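Local coordinates for 3-oxoacyl-[acyl-carrier-protein] synthase (Arabidopsis thaliana, PDB 2IX4), which catalyses the condensation steps of mitochondrial fatty acid synthesis, adding two carbons from malonyl-ACP to a growing acyl chain, at residues S372-T384 with P400-S414. Numbering follows the deposited sequence.
With K (potassium ion), chain D.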
loop_
_atom_site.group_PDB
_atom_site.type_symbol
_atom_site.label_atom_id
_atom_site.label_comp_id
_atom_site.label_asym_id
_atom_site.label_seq_id
_atom_site.Cartn_x
_atom_site.Cartn_y
_atom_site.Cartn_z
ATOM N N SER A 372 -9.549 -11.186 -17.778
ATOM C CA SER A 372 -10.306 -12.342 -17.294
ATOM C C SER A 372 -11.822 -12.102 -17.323
ATOM O O SER A 372 -12.586 -12.986 -17.713
ATOM C CB SER A 372 -9.849 -12.727 -15.885
ATOM O OG SER A 372 -8.462 -13.031 -15.874
ATOM N N ILE A 373 -12.239 -10.906 -16.914
ATOM C CA ILE A 373 -13.651 -10.496 -16.980
ATOM C C ILE A 373 -14.124 -10.446 -18.432
ATOM O O ILE A 373 -15.245 -10.863 -18.742
ATOM C CB ILE A 373 -13.877 -9.118 -16.293
ATOM C CG1 ILE A 373 -13.588 -9.211 -14.790
ATOM C CG2 ILE A 373 -15.306 -8.608 -16.522
ATOM C CD1 ILE A 373 -13.178 -7.884 -14.148
ATOM N N LEU A 374 -13.266 -9.939 -19.317
ATOM C CA LEU A 374 -13.586 -9.842 -20.746
ATOM C C LEU A 374 -13.646 -11.208 -21.434
ATOM O O LEU A 374 -14.418 -11.398 -22.372
ATOM C CB LEU A 374 -12.607 -8.911 -21.470
ATOM C CG LEU A 374 -12.777 -7.408 -21.207
ATOM C CD1 LEU A 374 -11.592 -6.620 -21.760
ATOM C CD2 LEU A 374 -14.092 -6.888 -21.781
ATOM N N ALA A 375 -12.825 -12.144 -20.959
ATOM C CA ALA A 375 -12.866 -13.529 -21.430
ATOM C C ALA A 375 -14.242 -14.146 -21.184
ATOM O O ALA A 375 -14.809 -14.792 -22.069
ATOM C CB ALA A 375 -11.773 -14.359 -20.755
ATOM N N ILE A 376 -14.766 -13.939 -19.976
ATOM C CA ILE A 376 -16.124 -14.349 -19.622
ATOM C C ILE A 376 -17.149 -13.624 -20.500
ATOM O O ILE A 376 -18.028 -14.254 -21.085
ATOM C CB ILE A 376 -16.423 -14.088 -18.120
ATOM C CG1 ILE A 376 -15.546 -14.984 -17.235
ATOM C CG2 ILE A 376 -17.905 -14.310 -17.811
ATOM C CD1 ILE A 376 -15.511 -14.581 -15.774
ATOM N N HIS A 377 -17.010 -12.306 -20.600
ATOM C CA HIS A 377 -17.977 -11.465 -21.311
ATOM C C HIS A 377 -18.077 -11.760 -22.810
ATOM O O HIS A 377 -19.175 -11.762 -23.372
ATOM C CB HIS A 377 -17.665 -9.982 -21.070
ATOM C CG HIS A 377 -18.701 -9.049 -21.615
ATOM N ND1 HIS A 377 -20.004 -9.035 -21.163
ATOM C CD2 HIS A 377 -18.624 -8.092 -22.570
ATOM C CE1 HIS A 377 -20.686 -8.114 -21.821
ATOM N NE2 HIS A 377 -19.871 -7.526 -22.679
ATOM N N HIS A 378 -16.933 -12.013 -23.447
ATOM C CA HIS A 378 -16.868 -12.205 -24.903
ATOM C C HIS A 378 -16.776 -13.669 -25.347
ATOM O O HIS A 378 -17.020 -13.980 -26.516
ATOM C CB HIS A 378 -15.692 -11.424 -25.496
ATOM C CG HIS A 378 -15.839 -9.939 -25.397
ATOM N ND1 HIS A 378 -16.824 -9.243 -26.065
ATOM C CD2 HIS A 378 -15.120 -9.016 -24.717
ATOM C CE1 HIS A 378 -16.708 -7.955 -25.796
ATOM N NE2 HIS A 378 -15.681 -7.790 -24.980
ATOM N N GLY A 379 -16.422 -14.557 -24.422
ATOM C CA GLY A 379 -16.209 -15.963 -24.755
ATOM C C GLY A 379 -14.995 -16.159 -25.645
ATOM O O GLY A 379 -15.036 -16.930 -26.600
ATOM N N VAL A 380 -13.925 -15.427 -25.340
ATOM C CA VAL A 380 -12.656 -15.514 -26.064
ATOM C C VAL A 380 -11.534 -15.505 -25.035
ATOM O O VAL A 380 -11.477 -14.621 -24.182
ATOM C CB VAL A 380 -12.436 -14.319 -27.041
ATOM C CG1 VAL A 380 -11.217 -14.565 -27.930
ATOM C CG2 VAL A 380 -13.658 -14.075 -27.908
ATOM N N ALA A 381 -10.653 -16.496 -25.106
ATOM C CA ALA A 381 -9.486 -16.537 -24.235
ATOM C C ALA A 381 -8.263 -16.062 -25.017
ATOM O O ALA A 381 -8.005 -16.557 -26.117
ATOM C CB ALA A 381 -9.276 -17.941 -23.687
ATOM N N PRO A 382 -7.514 -15.088 -24.464
ATOM C CA PRO A 382 -6.373 -14.512 -25.182
ATOM C C PRO A 382 -5.171 -15.452 -25.286
ATOM O O PRO A 382 -4.999 -16.346 -24.452
ATOM C CB PRO A 382 -6.021 -13.276 -24.349
ATOM C CG PRO A 382 -6.504 -13.590 -22.985
ATOM C CD PRO A 382 -7.714 -14.462 -23.144
ATOM N N MET A 383 -4.352 -15.234 -26.310
ATOM C CA MET A 383 -3.160 -16.042 -26.561
ATOM C C MET A 383 -1.977 -15.639 -25.684
ATOM O O MET A 383 -1.947 -14.535 -25.137
ATOM C CB MET A 383 -2.751 -15.924 -28.035
ATOM C CG MET A 383 -2.212 -14.553 -28.439
ATOM S SD MET A 383 -1.870 -14.407 -30.198
ATOM C CE MET A 383 -3.504 -14.059 -30.842
ATOM N N THR A 384 -1.011 -16.548 -25.557
ATOM C CA THR A 384 0.326 -16.207 -25.082
ATOM C C THR A 384 1.182 -15.987 -26.324
ATOM O O THR A 384 1.221 -16.841 -27.209
ATOM C CB THR A 384 0.970 -17.346 -24.254
ATOM O OG1 THR A 384 0.028 -17.858 -23.310
ATOM C CG2 THR A 384 2.202 -16.851 -23.513
ATOM N N PRO A 400 -0.013 -24.013 -22.713
ATOM C CA PRO A 400 -0.647 -22.695 -22.752
ATOM C C PRO A 400 -1.164 -22.356 -24.147
ATOM O O PRO A 400 -0.627 -22.856 -25.138
ATOM C CB PRO A 400 0.489 -21.745 -22.363
ATOM C CG PRO A 400 1.736 -22.465 -22.752
ATOM C CD PRO A 400 1.445 -23.916 -22.502
ATOM N N LEU A 401 -2.193 -21.515 -24.213
ATOM C CA LEU A 401 -2.780 -21.100 -25.486
ATOM C C LEU A 401 -1.803 -20.249 -26.281
ATOM O O LEU A 401 -1.177 -19.345 -25.733
ATOM C CB LEU A 401 -4.077 -20.311 -25.264
ATOM C CG LEU A 401 -5.255 -20.944 -24.512
ATOM C CD1 LEU A 401 -6.400 -19.944 -24.428
ATOM C CD2 LEU A 401 -5.728 -22.242 -25.152
ATOM N N THR A 402 -1.680 -20.546 -27.573
ATOM C CA THR A 402 -0.785 -19.800 -28.461
ATOM C C THR A 402 -1.561 -19.060 -29.551
ATOM O O THR A 402 -0.981 -18.314 -30.343
ATOM C CB THR A 402 0.293 -20.706 -29.093
ATOM O OG1 THR A 402 -0.335 -21.776 -29.806
ATOM C CG2 THR A 402 1.210 -21.290 -28.017
ATOM N N THR A 403 -2.871 -19.285 -29.588
ATOM C CA THR A 403 -3.784 -18.517 -30.431
ATOM C C THR A 403 -4.978 -18.097 -29.576
ATOM O O THR A 403 -5.299 -18.759 -28.587
ATOM C CB THR A 403 -4.293 -19.328 -31.652
ATOM O OG1 THR A 403 -4.904 -20.546 -31.208
ATOM C CG2 THR A 403 -3.156 -19.657 -32.620
ATOM N N SER A 404 -5.619 -16.989 -29.944
ATOM C CA SER A 404 -6.855 -16.567 -29.286
ATOM C C SER A 404 -7.951 -17.560 -29.635
ATOM O O SER A 404 -8.238 -17.775 -30.811
ATOM C CB SER A 404 -7.262 -15.164 -29.739
ATOM O OG SER A 404 -6.332 -14.197 -29.289
ATOM N N LYS A 405 -8.557 -18.177 -28.624
ATOM C CA LYS A 405 -9.561 -19.194 -28.908
ATOM C C LYS A 405 -10.955 -18.884 -28.368
ATOM O O LYS A 405 -11.132 -18.583 -27.184
ATOM C CB LYS A 405 -9.066 -20.596 -28.512
ATOM C CG LYS A 405 -9.526 -21.146 -27.172
ATOM C CD LYS A 405 -9.015 -22.569 -27.020
ATOM C CE LYS A 405 -9.980 -23.451 -26.255
ATOM N NZ LYS A 405 -9.439 -24.834 -26.130
ATOM N N LYS A 406 -11.929 -18.933 -29.274
ATOM C CA LYS A 406 -13.339 -18.886 -28.915
ATOM C C LYS A 406 -13.657 -20.085 -28.041
ATOM O O LYS A 406 -13.236 -21.204 -28.340
ATOM C CB LYS A 406 -14.222 -18.923 -30.167
ATOM C CG LYS A 406 -14.311 -17.608 -30.942
ATOM C CD LYS A 406 -15.053 -16.512 -30.171
ATOM C CE LYS A 406 -16.524 -16.842 -29.961
ATOM N NZ LYS A 406 -17.119 -16.057 -28.836
ATOM N N MET A 407 -14.378 -19.833 -26.953
ATOM C CA MET A 407 -14.835 -20.871 -26.026
ATOM C C MET A 407 -15.782 -20.252 -25.013
ATOM O O MET A 407 -15.684 -19.061 -24.722
ATOM C CB MET A 407 -13.656 -21.531 -25.295
ATOM C CG MET A 407 -12.781 -20.569 -24.504
ATOM S SD MET A 407 -11.460 -21.395 -23.595
ATOM C CE MET A 407 -12.378 -22.184 -22.276
ATOM N N LEU A 408 -16.700 -21.055 -24.479
ATOM C CA LEU A 408 -17.508 -20.622 -23.345
ATOM C C LEU A 408 -16.604 -20.471 -22.130
ATOM O O LEU A 408 -15.937 -21.426 -21.717
ATOM C CB LEU A 408 -18.635 -21.613 -23.045
ATOM C CG LEU A 408 -19.869 -21.617 -23.952
ATOM C CD1 LEU A 408 -20.878 -22.643 -23.448
ATOM C CD2 LEU A 408 -20.517 -20.235 -24.049
ATOM N N VAL A 409 -16.554 -19.254 -21.594
ATOM C CA VAL A 409 -15.821 -18.980 -20.364
ATOM C C VAL A 409 -16.828 -18.542 -19.305
ATOM O O VAL A 409 -17.267 -17.391 -19.295
ATOM C CB VAL A 409 -14.726 -17.890 -20.550
ATOM C CG1 VAL A 409 -13.887 -17.753 -19.281
ATOM C CG2 VAL A 409 -13.828 -18.207 -21.737
ATOM N N ARG A 410 -17.215 -19.468 -18.436
ATOM C CA ARG A 410 -18.135 -19.130 -17.348
ATOM C C ARG A 410 -17.378 -18.763 -16.073
ATOM O O ARG A 410 -17.910 -18.069 -15.211
ATOM C CB ARG A 410 -19.166 -20.241 -17.109
ATOM C CG ARG A 410 -18.604 -21.569 -16.636
ATOM C CD ARG A 410 -19.521 -22.723 -17.047
ATOM N NE ARG A 410 -19.047 -24.006 -16.528
ATOM C CZ ARG A 410 -18.326 -24.885 -17.219
ATOM N NH1 ARG A 410 -17.987 -24.637 -18.480
ATOM N NH2 ARG A 410 -17.947 -26.021 -16.646
ATOM N N THR A 411 -16.131 -19.221 -15.977
ATOM C CA THR A 411 -15.267 -18.922 -14.841
ATOM C C THR A 411 -13.856 -18.566 -15.317
ATOM O O THR A 411 -13.296 -19.246 -16.180
ATOM C CB THR A 411 -15.182 -20.114 -13.865
ATOM O OG1 THR A 411 -14.885 -21.304 -14.597
ATOM C CG2 THR A 411 -16.498 -20.307 -13.121
ATOM N N ALA A 412 -13.295 -17.500 -14.751
ATOM C CA ALA A 412 -11.942 -17.057 -15.087
ATOM C C ALA A 412 -11.169 -16.680 -13.830
ATOM O O ALA A 412 -11.653 -15.902 -13.010
ATOM C CB ALA A 412 -11.983 -15.886 -16.061
ATOM N N MET A 413 -9.972 -17.243 -13.689
ATOM C CA MET A 413 -9.105 -16.983 -12.542
ATOM C C MET A 413 -7.841 -16.248 -12.987
ATOM O O MET A 413 -7.269 -16.564 -14.030
ATOM C CB MET A 413 -8.750 -18.299 -11.836
ATOM C CG MET A 413 -7.787 -18.165 -10.659
ATOM S SD MET A 413 -7.358 -19.749 -9.903
ATOM C CE MET A 413 -8.780 -20.019 -8.851
ATOM N N SER A 414 -7.413 -15.269 -12.191
ATOM C CA SER A 414 -6.229 -14.471 -12.502
ATOM C C SER A 414 -5.240 -14.445 -11.333
ATOM O O SER A 414 -5.578 -14.001 -10.237
ATOM C CB SER A 414 -6.639 -13.045 -12.889
ATOM O OG SER A 414 -5.517 -12.294 -13.332
HETATM K K K D . -2.700 -12.795 -14.126
HETATM O O HOH W 1 -18.216 -16.929 -22.149
HETATM O O HOH W 2 -4.906 -12.785 -27.678
#
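Val-409 and Ile-376 meet where helix 364-378 packs against strand 411-418 of the C-terminal half of the thiolase fold, its last turns running nearly antiparallel to residues 411-414 (166°, axes 7.8 Å apart). Val-409 points at the helix and crosses Ile-376 at about a right angle, its CG1 3.8 Å from Ile-376 CG1, while its CB rests over the carbonyl oxygen of Ala-375. With CG1 anti to the carbonyl carbon (chi1 -66°), Ile-376 brings CD1 up against the strand, 3.8 Å from Ala-412 CB; Phe-428 of strand 422-429 also touches this side chain. Shortened to an alanine, Ile-376 would lose CG1, CG2 and CD1, which would probably leave a gap between Val-409, Ala-412 and Phe-428. After the helix, Gly-379 turns the chain with positive phi into a short antiparallel ladder, in which Ala-381 and Lys-405 form the hydrogen-bonded pair, each N bonded to the other's O. Ala-381 CB meets Leu-401 CD1 at 3.6 Å and Met-407 SD at 4.1 Å. Beyond the ladder, Met-383 CB lies 3.5 Å from Thr-403 C, with CG standing between backbone N and carbonyl carbon (chi1 69°). Two donors, Lys-406 NZ and Met-407 N, grip Gly-379 O from opposite faces of its carbonyl plane. Further along strand 411-418, Ser-414 helps bind potassium with Asn-318, Ala-319, Glu-368 and Asn-415, its OG lying 3.0 Å from the ion.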